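Local coordinates for protein putative amidohydrolase (Unidentified, PDB 3FEQ) that probably hydrolyses dipeptides that end in proline, acting as a zinc-containing prolidase of the amidohydrolase superfamily, at residues I5-G10 against P45-I50; Q81-A86 against C158-A163; W113-A118 against P127-S132; I189-S194 against D212-I217; G344-L349 against N383-I388. All coordinates share one frame; numbering follows the deposited sequence.

Contact 1: I5-G10 against P45-I50; sequences ITVLQG and PNAQAI
Val-7 and Ile-50 meet through the backbone: Ile-50 N donates to Val-7 O at 3.0 Å, approaching nearly in line with the carbonyl bond (C=O...N angle 166°). One step further on, Gln-9 N gives a straight bond to Ile-50 O at 3.2 Å. Toward the other end, Val-7 N points to Gln-48 O in a bond whose length is less certain, and Gln-48 N reaches Ile-5 O in a bent, weak one. Val-7 thus bonds to the residues before and after Ala-49, the pattern of parallel pairing, and the strand axes diverge by only 18°. Side chains alternate accordingly. On one face Leu-8 and Ile-50 lie side by side and point the same way, Leu-8 CD1 resting 3.8 Å from Ile-50 CB. Val-7 and Ala-49 occupy the opposite face. At the margin, with Ile-5 CG1 anti to the backbone N (chi1 178°), CG2 falls between that N and the carbonyl carbon and packs against Ala-47 CB at 3.8 Å, also bordering Asn-46 OD1. Gln-9 CG passes 3.4 Å from Ile-50 O. The far edge of strand 5-9 is positioned by strand 20-30, through antiparallel backbone bonds of Thr-6 with Ile-29 and Leu-8 with Val-27. The Leu-8 and Ile-50 face then packs on Leu-402 and Tyr-400 of strand 398-403, joining N-terminal and C-terminal parts of the chain in the small beta domain beside the barrel.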
# COMPACT_ATOMS: atom_id res chain seq x y z
N ILE C 5 -40.30 -2.07 -43.92
CA ILE C 5 -40.02 -3.29 -44.67
C ILE C 5 -39.19 -3.01 -45.93
O ILE C 5 -39.32 -1.97 -46.55
CB ILE C 5 -41.36 -4.00 -45.03
CG1 ILE C 5 -41.14 -5.27 -45.85
CG2 ILE C 5 -42.35 -3.04 -45.71
CD1 ILE C 5 -42.11 -6.39 -45.50
N THR C 6 -38.31 -3.95 -46.28
CA THR C 6 -37.40 -3.78 -47.41
C THR C 6 -37.33 -5.04 -48.28
O THR C 6 -37.47 -6.15 -47.77
CB THR C 6 -35.99 -3.40 -46.92
OG1 THR C 6 -36.06 -2.16 -46.21
CG2 THR C 6 -35.01 -3.23 -48.08
N VAL C 7 -37.14 -4.85 -49.58
CA VAL C 7 -36.98 -5.97 -50.49
C VAL C 7 -35.78 -5.78 -51.39
O VAL C 7 -35.71 -4.81 -52.15
CB VAL C 7 -38.23 -6.16 -51.36
CG1 VAL C 7 -37.98 -7.22 -52.43
CG2 VAL C 7 -39.42 -6.54 -50.49
N LEU C 8 -34.83 -6.71 -51.32
CA LEU C 8 -33.87 -6.88 -52.39
C LEU C 8 -34.49 -7.78 -53.45
O LEU C 8 -34.75 -8.94 -53.18
CB LEU C 8 -32.59 -7.53 -51.88
CG LEU C 8 -31.69 -6.84 -50.86
CD1 LEU C 8 -31.76 -5.33 -50.99
CD2 LEU C 8 -32.03 -7.28 -49.45
N GLN C 9 -34.69 -7.24 -54.65
CA GLN C 9 -35.47 -7.92 -55.67
C GLN C 9 -34.65 -8.43 -56.86
O GLN C 9 -33.83 -7.70 -57.42
CB GLN C 9 -36.63 -7.06 -56.14
CG GLN C 9 -36.27 -5.62 -56.40
CD GLN C 9 -37.49 -4.76 -56.63
OE1 GLN C 9 -38.59 -5.09 -56.18
NE2 GLN C 9 -37.31 -3.64 -57.32
N GLY C 10 -34.89 -9.69 -57.22
CA GLY C 10 -34.32 -10.29 -58.42
C GLY C 10 -32.85 -10.60 -58.29
O GLY C 10 -32.13 -10.65 -59.29
N PRO C 45 -46.46 -2.60 -51.74
CA PRO C 45 -46.05 -1.25 -52.15
C PRO C 45 -45.43 -0.48 -51.00
O PRO C 45 -44.60 0.41 -51.22
CB PRO C 45 -47.36 -0.60 -52.58
CG PRO C 45 -48.40 -1.30 -51.77
CD PRO C 45 -47.92 -2.72 -51.63
N ASN C 46 -45.82 -0.81 -49.77
CA ASN C 46 -45.39 -0.07 -48.60
C ASN C 46 -43.91 -0.28 -48.29
O ASN C 46 -43.35 0.34 -47.39
CB ASN C 46 -46.23 -0.45 -47.38
CG ASN C 46 -46.08 -1.91 -47.00
OD1 ASN C 46 -45.51 -2.24 -45.96
ND2 ASN C 46 -46.60 -2.80 -47.84
N ALA C 47 -43.27 -1.17 -49.06
CA ALA C 47 -41.92 -1.61 -48.75
C ALA C 47 -40.89 -0.56 -49.14
O ALA C 47 -41.25 0.54 -49.57
CB ALA C 47 -41.63 -2.93 -49.45
N GLN C 48 -39.62 -0.90 -48.99
CA GLN C 48 -38.53 -0.03 -49.45
C GLN C 48 -37.47 -0.83 -50.20
O GLN C 48 -36.71 -1.59 -49.61
CB GLN C 48 -37.90 0.70 -48.26
CG GLN C 48 -36.89 1.76 -48.66
CD GLN C 48 -37.07 3.05 -47.89
OE1 GLN C 48 -38.01 3.81 -48.13
NE2 GLN C 48 -36.16 3.31 -46.95
N ALA C 49 -37.43 -0.65 -51.52
CA ALA C 49 -37.00 -1.68 -52.40
C ALA C 49 -35.73 -1.30 -53.10
O ALA C 49 -35.44 -0.14 -53.28
CB ALA C 49 -38.05 -1.96 -53.38
N ILE C 50 -34.97 -2.30 -53.53
CA ILE C 50 -33.64 -2.07 -54.06
C ILE C 50 -33.40 -3.10 -55.16
O ILE C 50 -33.47 -4.30 -54.91
CB ILE C 50 -32.58 -2.18 -52.96
CG1 ILE C 50 -32.86 -1.18 -51.84
CG2 ILE C 50 -31.19 -1.95 -53.52
CD1 ILE C 50 -32.29 -1.57 -50.50

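Contact 2: Q81-A86 against C158-A163; sequences QPNILA and CFRTGA
Asn-83 and Thr-161 cross at about a right angle, and the amide oxygen of the first is the polar meeting point. Thr-161 N donates to Asn-83 OD1 at 3.0 Å in an almost straight bond (175° at the hydrogen), coming from above the carbonyl plane, 45° out of it. Thr-161 OG1 lies 3.0 Å from Asn-83 OD1 and is also near Asn-83 O; any bond of this hydroxyl is weak. With CG anti to the carbonyl carbon (chi1 -84°), the Asn-83 amide stands out beside its own backbone N, where OD1 meets Thr-161. The Asn-83 side chain leaves the first turn of helix 83-88, where Pro-82 is the N-cap residue, and meets a type I beta turn running from Arg-160 to Ala-163 in the long loop between strands 135-137 and 165-167. Next along the turn, Ala-86 CB packs on Gly-162 CA at 4.0 Å. The Arg-160 chain, bent at chi2 and chi3, brings its guanidinium obliquely to Gln-81 O, with NH2 3.0 Å away but poorly angled for a bond; NH2 instead makes a weak one to Thr-80 O. Gln-81 turns its amide to Arg-89 and Asn-78. A second subunit adjoins both segments: Cys-158 forms a disulfide with Cys-158 of that subunit, and Asn-83 packs on its Asn-83.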
# COMPACT_ATOMS: atom_id res chain seq x y z
N GLN C 81 -0.00 4.93 -26.70
CA GLN C 81 -0.64 6.12 -27.25
C GLN C 81 -1.81 6.57 -26.36
O GLN C 81 -2.43 5.73 -25.70
CB GLN C 81 -1.09 5.86 -28.69
CG GLN C 81 -2.44 5.21 -28.82
CD GLN C 81 -2.80 4.90 -30.26
OE1 GLN C 81 -3.01 5.81 -31.07
NE2 GLN C 81 -2.89 3.61 -30.59
N PRO C 82 -2.06 7.89 -26.28
CA PRO C 82 -3.07 8.46 -25.38
C PRO C 82 -4.47 7.95 -25.68
O PRO C 82 -4.81 7.77 -26.84
CB PRO C 82 -3.02 9.96 -25.69
CG PRO C 82 -1.68 10.18 -26.25
CD PRO C 82 -1.36 8.94 -27.04
N ASN C 83 -5.27 7.74 -24.63
CA ASN C 83 -6.54 7.04 -24.74
C ASN C 83 -7.46 7.55 -25.83
O ASN C 83 -7.90 6.81 -26.71
CB ASN C 83 -7.29 7.09 -23.43
CG ASN C 83 -6.84 6.03 -22.47
OD1 ASN C 83 -6.08 5.13 -22.81
ND2 ASN C 83 -7.30 6.13 -21.23
N ILE C 84 -7.74 8.84 -25.77
CA ILE C 84 -8.69 9.44 -26.68
C ILE C 84 -8.20 9.38 -28.13
O ILE C 84 -9.00 9.22 -29.04
CB ILE C 84 -9.12 10.85 -26.19
CG1 ILE C 84 -9.43 11.79 -27.36
CG2 ILE C 84 -8.10 11.43 -25.21
CD1 ILE C 84 -8.23 12.54 -27.89
N LEU C 85 -6.89 9.43 -28.34
CA LEU C 85 -6.32 9.22 -29.68
C LEU C 85 -6.46 7.78 -30.19
O LEU C 85 -6.84 7.56 -31.34
CB LEU C 85 -4.86 9.64 -29.70
CG LEU C 85 -4.66 11.03 -30.27
CD1 LEU C 85 -3.26 11.48 -29.98
CD2 LEU C 85 -4.89 10.94 -31.75
N ALA C 86 -6.17 6.82 -29.32
CA ALA C 86 -6.38 5.40 -29.59
C ALA C 86 -7.80 5.12 -30.08
O ALA C 86 -8.00 4.32 -30.99
CB ALA C 86 -6.11 4.58 -28.34
N CYS C 158 -3.35 0.99 -14.79
CA CYS C 158 -4.69 1.07 -15.33
C CYS C 158 -4.68 0.58 -16.75
O CYS C 158 -3.62 0.37 -17.35
CB CYS C 158 -5.17 2.52 -15.37
SG CYS C 158 -5.14 3.37 -13.79
N PHE C 159 -5.86 0.45 -17.32
CA PHE C 159 -5.93 -0.10 -18.65
C PHE C 159 -5.93 0.99 -19.72
O PHE C 159 -6.81 1.84 -19.75
CB PHE C 159 -7.09 -1.09 -18.77
CG PHE C 159 -6.87 -2.35 -17.96
CD1 PHE C 159 -7.90 -2.89 -17.20
CD2 PHE C 159 -5.61 -2.95 -17.90
CE1 PHE C 159 -7.69 -4.02 -16.43
CE2 PHE C 159 -5.39 -4.08 -17.13
CZ PHE C 159 -6.44 -4.62 -16.39
N ARG C 160 -4.85 1.02 -20.48
CA ARG C 160 -4.75 1.87 -21.66
C ARG C 160 -5.70 1.33 -22.73
O ARG C 160 -5.71 0.12 -22.99
CB ARG C 160 -3.31 1.83 -22.18
CG ARG C 160 -2.24 1.66 -21.11
CD ARG C 160 -1.83 3.00 -20.51
NE ARG C 160 -1.36 3.93 -21.54
CZ ARG C 160 -1.98 5.06 -21.87
NH1 ARG C 160 -3.10 5.41 -21.26
NH2 ARG C 160 -1.48 5.84 -22.82
N THR C 161 -6.50 2.20 -23.34
CA THR C 161 -7.50 1.73 -24.30
C THR C 161 -6.89 1.22 -25.60
O THR C 161 -7.59 0.64 -26.41
CB THR C 161 -8.60 2.76 -24.63
OG1 THR C 161 -7.99 4.03 -24.91
CG2 THR C 161 -9.60 2.90 -23.47
N GLY C 162 -5.60 1.45 -25.78
CA GLY C 162 -4.88 0.99 -26.97
C GLY C 162 -4.06 -0.27 -26.73
O GLY C 162 -3.32 -0.71 -27.61
N ALA C 163 -4.19 -0.84 -25.54
CA ALA C 163 -3.48 -2.07 -25.21
C ALA C 163 -4.23 -3.30 -25.71
O ALA C 163 -5.41 -3.48 -25.45
CB ALA C 163 -3.25 -2.15 -23.72

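Contact 3: W113-A118 against P127-S132; sequences WSLMQA and PRIFPS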
# COMPACT_ATOMS: atom_id res chain seq x y z
N TRP C 113 -16.59 -3.48 -24.54
CA TRP C 113 -18.03 -3.42 -24.63
C TRP C 113 -18.47 -2.05 -25.12
O TRP C 113 -19.42 -1.96 -25.89
CB TRP C 113 -18.61 -3.78 -23.27
CG TRP C 113 -20.08 -3.57 -23.09
CD1 TRP C 113 -21.05 -4.49 -23.29
CD2 TRP C 113 -20.72 -2.40 -22.56
NE1 TRP C 113 -22.28 -3.96 -22.96
CE2 TRP C 113 -22.10 -2.67 -22.52
CE3 TRP C 113 -20.26 -1.14 -22.17
CZ2 TRP C 113 -23.04 -1.73 -22.09
CZ3 TRP C 113 -21.19 -0.20 -21.73
CH2 TRP C 113 -22.56 -0.50 -21.70
N SER C 114 -17.77 -0.99 -24.71
CA SER C 114 -18.10 0.37 -25.15
C SER C 114 -18.11 0.52 -26.68
O SER C 114 -18.98 1.20 -27.24
CB SER C 114 -17.17 1.44 -24.56
OG SER C 114 -16.33 0.92 -23.56
N LEU C 115 -17.13 -0.08 -27.34
CA LEU C 115 -17.03 0.03 -28.79
C LEU C 115 -18.17 -0.74 -29.46
O LEU C 115 -18.76 -0.27 -30.43
CB LEU C 115 -15.70 -0.51 -29.29
CG LEU C 115 -14.86 0.46 -30.12
CD1 LEU C 115 -13.83 -0.29 -30.91
CD2 LEU C 115 -15.72 1.27 -31.04
N MET C 116 -18.46 -1.91 -28.93
CA MET C 116 -19.57 -2.71 -29.38
C MET C 116 -20.86 -1.90 -29.32
O MET C 116 -21.63 -1.89 -30.28
CB MET C 116 -19.67 -3.94 -28.50
CG MET C 116 -20.88 -4.80 -28.73
SD MET C 116 -20.84 -6.05 -27.48
CE MET C 116 -21.53 -7.46 -28.36
N GLN C 117 -21.07 -1.21 -28.21
CA GLN C 117 -22.24 -0.37 -28.00
C GLN C 117 -22.31 0.79 -28.97
O GLN C 117 -23.38 1.13 -29.45
CB GLN C 117 -22.23 0.19 -26.58
CG GLN C 117 -22.57 -0.82 -25.54
CD GLN C 117 -23.90 -1.43 -25.82
OE1 GLN C 117 -24.93 -0.78 -25.63
NE2 GLN C 117 -23.90 -2.64 -26.36
N ALA C 118 -21.17 1.41 -29.21
CA ALA C 118 -21.07 2.53 -30.12
C ALA C 118 -21.56 2.19 -31.53
O ALA C 118 -22.25 3.01 -32.15
CB ALA C 118 -19.64 3.04 -30.17
N PRO C 127 -18.67 -2.69 -38.30
CA PRO C 127 -19.30 -4.00 -38.13
C PRO C 127 -19.73 -4.17 -36.69
O PRO C 127 -19.27 -3.42 -35.84
CB PRO C 127 -18.15 -4.98 -38.42
CG PRO C 127 -17.11 -4.16 -39.12
CD PRO C 127 -17.23 -2.80 -38.58
N ARG C 128 -20.62 -5.13 -36.44
CA ARG C 128 -20.91 -5.58 -35.09
C ARG C 128 -19.62 -6.15 -34.55
O ARG C 128 -18.87 -6.79 -35.28
CB ARG C 128 -22.02 -6.63 -35.07
CG ARG C 128 -22.20 -7.36 -33.73
CD ARG C 128 -23.43 -8.26 -33.72
NE ARG C 128 -23.93 -8.51 -35.07
CZ ARG C 128 -25.14 -8.16 -35.49
NH1 ARG C 128 -25.50 -8.41 -36.75
NH2 ARG C 128 -26.00 -7.56 -34.67
N ILE C 129 -19.34 -5.85 -33.28
CA ILE C 129 -18.12 -6.32 -32.63
C ILE C 129 -18.45 -7.41 -31.59
O ILE C 129 -19.39 -7.28 -30.80
CB ILE C 129 -17.34 -5.16 -31.99
CG1 ILE C 129 -17.06 -4.07 -33.03
CG2 ILE C 129 -16.02 -5.64 -31.45
CD1 ILE C 129 -16.62 -2.73 -32.43
N PHE C 130 -17.69 -8.51 -31.65
CA PHE C 130 -17.65 -9.47 -30.56
C PHE C 130 -16.36 -9.31 -29.77
O PHE C 130 -15.36 -9.96 -30.08
CB PHE C 130 -17.78 -10.90 -31.09
CG PHE C 130 -19.11 -11.19 -31.72
CD1 PHE C 130 -19.28 -11.12 -33.10
CD2 PHE C 130 -20.20 -11.51 -30.94
CE1 PHE C 130 -20.50 -11.37 -33.67
CE2 PHE C 130 -21.44 -11.76 -31.51
CZ PHE C 130 -21.59 -11.69 -32.88
N PRO C 131 -16.39 -8.47 -28.73
CA PRO C 131 -15.17 -8.04 -28.07
C PRO C 131 -14.61 -9.12 -27.15
O PRO C 131 -15.36 -9.89 -26.53
CB PRO C 131 -15.62 -6.83 -27.26
CG PRO C 131 -17.02 -7.14 -26.91
CD PRO C 131 -17.59 -7.93 -28.05
N SER C 132 -13.28 -9.20 -27.11
CA SER C 132 -12.59 -10.08 -26.18
C SER C 132 -12.23 -9.32 -24.90
O SER C 132 -11.92 -9.92 -23.87
CB SER C 132 -11.35 -10.69 -26.84
OG SER C 132 -11.70 -11.62 -27.86
O HOH W 1 -21.65 -4.63 -32.03
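Met-116 meets Ile-129 and Pro-131 with an extended chain, CG anti to the backbone N (chi1 173°) and SD continuing it (chi2 -174°), before a bend at chi3. The Met-116 side chain crosses Pro-131 at about a right angle, with Met-116 SD 3.8 Å from Pro-131 CD. The terminal methyl comes beside a backbone carbonyl, Met-116 CE lying 3.3 Å from Ile-129 O. Ile-129 has CG1 anti to the carbonyl carbon (chi1 -54°), and its CD1, at the end of that branch, comes against Leu-115, the two side chains crossing obliquely: Ile-129 CD1 is 4.0 Å from Leu-115 CB and 3.8 Å from Leu-115 O. Helix 113-120 is here packing on the strand that follows it, within the beta-alpha-beta unit of strands 102-107 and 128-129, neighbours in parallel pairing in the amidohydrolase barrel. Beside this apolar seam a water bridges the backbones, accepting from Ile-129 N at 2.9 Å and donating to Met-116 O at 3.3 Å. Leu-94 of helix 90-99 touches both Leu-115 and Ile-129. On the helix, Leu-115 and Ala-118 also pack against Ile-84 and Leu-85 of a second subunit, and Trp-113 touches Arg-148 of a third.

Contact 4: I189-S194 against D212-I217; sequences IKIMAS and DEIRAI
Ile-191 and Ile-217 form the tight part of this contact, reaching toward each other tip to tip. Ile-191 CG2 lies 3.8 Å from Ile-217 CG2 and 3.9 Å from Ile-217 CD1, so one methyl of the strand residue touches both branches of the helix residue. Chi1 of 76° puts Ile-191 CG1 between backbone N and carbonyl carbon and CG2 anti to that carbon; CG2 meets Ile-217 while the CG1 branch leads to Ile-214. Ile-189 adds to the same side, its CG2 coming obliquely to within 4.1 Å of Ile-217 CG2. Toward the other end the fit is looser. The Ile-191 and Ile-214 side chains cross at about a right angle, Ile-191 CD1 lying 4.2 Å from Ile-214 CG2, and Ala-193 CB stands 4.4 Å from Ile-214 CD1. All five touching residues are buried; solvent is met on the outer side of the helix, at Asp-212, while Glu-213 makes a salt bridge to Arg-179 of a fourth subunit. The strand and helix segments run antiparallel (171°) with axes 10.8 Å apart, a spacing filled by these branched side chains. Helix 211-223 thus packs on strand 189-192, which pairs in parallel with strand 228-234 through Ile-191 and the zinc ligand His-231: a beta-alpha-beta unit of the TIM-barrel fold expected for an amidohydrolase.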
# COMPACT_ATOMS: atom_id res chain seq x y z
N ILE C 189 -13.22 -15.12 -24.46
CA ILE C 189 -11.96 -14.84 -23.81
C ILE C 189 -10.81 -15.22 -24.70
O ILE C 189 -10.82 -16.32 -25.23
CB ILE C 189 -11.83 -15.60 -22.50
CG1 ILE C 189 -12.94 -15.19 -21.51
CG2 ILE C 189 -10.45 -15.38 -21.90
CD1 ILE C 189 -12.90 -13.71 -21.10
N LYS C 190 -9.85 -14.30 -24.89
CA LYS C 190 -8.65 -14.54 -25.70
C LYS C 190 -7.46 -14.69 -24.77
O LYS C 190 -7.31 -13.93 -23.82
CB LYS C 190 -8.41 -13.38 -26.67
CG LYS C 190 -6.95 -13.23 -27.22
CD LYS C 190 -6.79 -13.66 -28.69
CE LYS C 190 -5.31 -13.86 -29.09
NZ LYS C 190 -4.83 -12.93 -30.18
N ILE C 191 -6.63 -15.70 -25.04
CA ILE C 191 -5.37 -15.91 -24.31
C ILE C 191 -4.23 -16.17 -25.30
O ILE C 191 -4.46 -16.59 -26.44
CB ILE C 191 -5.47 -17.09 -23.29
CG1 ILE C 191 -5.42 -18.45 -24.00
CG2 ILE C 191 -6.75 -17.00 -22.47
CD1 ILE C 191 -5.27 -19.62 -23.04
N MET C 192 -3.01 -15.92 -24.86
CA MET C 192 -1.84 -16.33 -25.60
C MET C 192 -1.29 -17.64 -25.00
O MET C 192 -0.85 -17.66 -23.86
CB MET C 192 -0.79 -15.23 -25.56
CG MET C 192 -1.36 -13.81 -25.66
SD MET C 192 -2.03 -13.43 -27.28
CE MET C 192 -1.77 -11.65 -27.34
N ALA C 193 -1.34 -18.72 -25.78
CA ALA C 193 -0.86 -20.04 -25.32
C ALA C 193 0.45 -20.47 -25.97
O ALA C 193 0.82 -21.64 -25.91
CB ALA C 193 -1.90 -21.11 -25.56
N SER C 194 1.15 -19.51 -26.55
CA SER C 194 2.35 -19.76 -27.33
C SER C 194 3.13 -18.45 -27.54
O SER C 194 2.57 -17.35 -27.43
CB SER C 194 1.94 -20.38 -28.68
OG SER C 194 3.04 -20.62 -29.54
N ASP C 212 -2.84 -25.82 -15.64
CA ASP C 212 -3.72 -25.36 -14.57
C ASP C 212 -4.32 -23.99 -14.86
O ASP C 212 -5.53 -23.80 -14.70
CB ASP C 212 -2.98 -25.31 -13.25
CG ASP C 212 -2.80 -26.68 -12.65
OD1 ASP C 212 -3.54 -27.60 -13.06
OD2 ASP C 212 -1.91 -26.84 -11.79
N GLU C 213 -3.48 -23.06 -15.30
CA GLU C 213 -3.96 -21.75 -15.68
C GLU C 213 -4.97 -21.81 -16.82
O GLU C 213 -6.13 -21.39 -16.67
CB GLU C 213 -2.79 -20.81 -15.98
CG GLU C 213 -2.08 -20.29 -14.72
CD GLU C 213 -0.66 -19.83 -14.99
OE1 GLU C 213 -0.28 -18.73 -14.54
OE2 GLU C 213 0.07 -20.54 -15.71
N ILE C 214 -4.58 -22.41 -17.94
CA ILE C 214 -5.49 -22.53 -19.08
C ILE C 214 -6.83 -23.16 -18.70
O ILE C 214 -7.89 -22.68 -19.09
CB ILE C 214 -4.85 -23.34 -20.22
CG1 ILE C 214 -3.55 -22.67 -20.67
CG2 ILE C 214 -5.80 -23.44 -21.41
CD1 ILE C 214 -2.90 -23.32 -21.88
N ARG C 215 -6.77 -24.24 -17.95
CA ARG C 215 -7.98 -24.95 -17.61
C ARG C 215 -8.88 -24.13 -16.68
O ARG C 215 -10.09 -24.12 -16.85
CB ARG C 215 -7.65 -26.32 -17.04
CG ARG C 215 -8.69 -27.36 -17.34
CD ARG C 215 -8.33 -28.66 -16.62
NE ARG C 215 -6.89 -28.88 -16.65
CZ ARG C 215 -6.26 -29.60 -17.58
NH1 ARG C 215 -6.95 -30.20 -18.54
NH2 ARG C 215 -4.94 -29.73 -17.53
N ALA C 216 -8.28 -23.38 -15.75
CA ALA C 216 -9.06 -22.42 -14.94
C ALA C 216 -9.77 -21.37 -15.81
O ALA C 216 -10.97 -21.14 -15.65
CB ALA C 216 -8.19 -21.76 -13.88
N ILE C 217 -9.05 -20.84 -16.79
CA ILE C 217 -9.56 -19.87 -17.78
C ILE C 217 -10.75 -20.40 -18.56
O ILE C 217 -11.74 -19.69 -18.76
CB ILE C 217 -8.45 -19.50 -18.82
CG1 ILE C 217 -7.33 -18.71 -18.16
CG2 ILE C 217 -9.01 -18.73 -19.99
CD1 ILE C 217 -6.09 -18.71 -18.98

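Contact 5: G344-L349 against N383-I388; sequences GNLEAL and NPLEDI
Leu-346 and Leu-385 mark where the two backbones come nearest, 6.2 Å between their CA atoms. The first lies in helix 345-351, with Gly-344 at the N-cap; the second lies in a compact turn in which Asn-383 O accepts from both Glu-386 N at 3.2 Å and Asp-387 N at 3.0 Å. Pro-384, Leu-385 and Ile-388 supply the side chains that meet the helix; Leu-385 starts away from it and comes back with CD1. Leu-349 crosses the proline at about a right angle; its chi1 (-64°) sets CG anti to the carbonyl carbon and chi2 (175°) extends the CD1 branch, Leu-349 CD1 resting 3.7 Å from Pro-384 CB. The same methyl meets Leu-385 CD1 at 3.8 Å, the two side chains crossing obliquely. The turn follows strand 377-380, which pairs antiparallel with both strand 56-66 and strand 398-403. Leu-349 touches Leu-14 of strand 11-15 and Met-58 of strand 56-66, which places the contact where the barrel probably meets the small beta domain. Asn-345 and Ile-388 slide past each other in opposite directions, with Asn-345 CB 3.6 Å from Ile-388 CD1 and Asn-345 ND2 3.5 Å from Ile-388 CB. That amide nitrogen is also near Pro-384 O, but at an angle too poor for a hydrogen bond.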
# COMPACT_ATOMS: atom_id res chain seq x y z
N GLY C 344 -11.24 -24.86 -52.28
CA GLY C 344 -12.10 -24.20 -53.26
C GLY C 344 -12.53 -22.82 -52.79
O GLY C 344 -12.49 -22.54 -51.59
N ASN C 345 -12.95 -21.94 -53.71
CA ASN C 345 -13.55 -20.70 -53.25
C ASN C 345 -14.97 -20.80 -52.66
O ASN C 345 -15.46 -19.83 -52.08
CB ASN C 345 -13.38 -19.52 -54.22
CG ASN C 345 -13.58 -19.89 -55.66
OD1 ASN C 345 -13.81 -21.05 -55.99
ND2 ASN C 345 -13.48 -18.89 -56.54
N LEU C 346 -15.58 -21.98 -52.72
CA LEU C 346 -16.74 -22.28 -51.87
C LEU C 346 -16.32 -22.30 -50.42
O LEU C 346 -16.92 -21.65 -49.57
CB LEU C 346 -17.34 -23.64 -52.22
CG LEU C 346 -18.85 -23.82 -52.09
CD1 LEU C 346 -19.17 -25.26 -51.70
CD2 LEU C 346 -19.52 -22.85 -51.13
N GLU C 347 -15.27 -23.06 -50.14
CA GLU C 347 -14.69 -23.13 -48.81
C GLU C 347 -14.24 -21.75 -48.28
O GLU C 347 -14.52 -21.40 -47.14
CB GLU C 347 -13.56 -24.15 -48.77
CG GLU C 347 -12.99 -24.43 -47.39
CD GLU C 347 -14.05 -24.72 -46.34
OE1 GLU C 347 -15.00 -25.47 -46.64
OE2 GLU C 347 -13.92 -24.20 -45.20
N ALA C 348 -13.61 -20.96 -49.14
CA ALA C 348 -13.18 -19.61 -48.78
C ALA C 348 -14.36 -18.75 -48.33
O ALA C 348 -14.29 -18.05 -47.32
CB ALA C 348 -12.46 -18.96 -49.93
N LEU C 349 -15.48 -18.86 -49.04
CA LEU C 349 -16.67 -18.14 -48.66
C LEU C 349 -17.35 -18.72 -47.43
O LEU C 349 -18.01 -17.99 -46.68
CB LEU C 349 -17.64 -18.07 -49.84
CG LEU C 349 -17.20 -17.31 -51.09
CD1 LEU C 349 -18.26 -17.48 -52.16
CD2 LEU C 349 -16.96 -15.84 -50.83
N ASN C 383 -20.02 -12.96 -59.60
CA ASN C 383 -20.26 -14.22 -58.93
C ASN C 383 -18.99 -14.77 -58.29
O ASN C 383 -18.07 -15.19 -58.99
CB ASN C 383 -20.85 -15.22 -59.91
CG ASN C 383 -20.93 -16.61 -59.33
OD1 ASN C 383 -21.46 -16.81 -58.24
ND2 ASN C 383 -20.35 -17.58 -60.04
N PRO C 384 -18.94 -14.76 -56.95
CA PRO C 384 -17.75 -15.15 -56.20
C PRO C 384 -17.47 -16.64 -56.35
O PRO C 384 -16.31 -17.06 -56.29
CB PRO C 384 -18.13 -14.82 -54.75
CG PRO C 384 -19.60 -14.87 -54.73
CD PRO C 384 -20.04 -14.36 -56.07
N LEU C 385 -18.51 -17.41 -56.61
CA LEU C 385 -18.39 -18.85 -56.73
C LEU C 385 -17.49 -19.23 -57.90
O LEU C 385 -16.96 -20.33 -57.92
CB LEU C 385 -19.77 -19.49 -56.85
CG LEU C 385 -20.15 -20.55 -55.82
CD1 LEU C 385 -19.46 -20.28 -54.50
CD2 LEU C 385 -21.67 -20.61 -55.61
N GLU C 386 -17.29 -18.31 -58.84
CA GLU C 386 -16.39 -18.55 -59.97
C GLU C 386 -15.21 -17.60 -60.06
O GLU C 386 -14.13 -17.99 -60.48
CB GLU C 386 -17.16 -18.52 -61.28
CG GLU C 386 -17.30 -19.88 -61.92
CD GLU C 386 -18.63 -20.06 -62.61
OE1 GLU C 386 -19.38 -20.98 -62.22
OE2 GLU C 386 -18.93 -19.27 -63.53
N ASP C 387 -15.43 -16.34 -59.70
CA ASP C 387 -14.32 -15.42 -59.52
C ASP C 387 -14.22 -14.95 -58.07
O ASP C 387 -15.02 -14.14 -57.61
CB ASP C 387 -14.41 -14.23 -60.47
CG ASP C 387 -13.25 -13.27 -60.32
OD1 ASP C 387 -12.11 -13.73 -60.06
OD2 ASP C 387 -13.47 -12.05 -60.47
N ILE C 388 -13.22 -15.45 -57.36
CA ILE C 388 -13.03 -15.09 -55.97
C ILE C 388 -12.62 -13.62 -55.83
O ILE C 388 -12.81 -13.02 -54.78
CB ILE C 388 -11.98 -15.99 -55.28
CG1 ILE C 388 -12.02 -15.80 -53.77
CG2 ILE C 388 -10.59 -15.72 -55.84
CD1 ILE C 388 -13.36 -16.05 -53.15

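Overall arrangement
Contacts 3 and 4 join barrel helices to barrel strands and touch directly, Ser-132 OG lying 3.9 Å from Lys-190 CB, although their centres are about 22 Å apart. Contact 4 comes nearest the metals: the Ile-191 side chain is about 10 Å from a zinc ion, against about 14 Å for Ile-129 of contact 3. Contact 2 lies about 16 Å from contact 3, centre to centre, and both meet the same second subunit, 81-86 of one chain facing 113-118 of the other. Contact 1, in the small beta domain, is about 47 Å from contact 4 between centres, across the chain's middle. Contact 5 lies about 27 Å from contact 1 by the same measure.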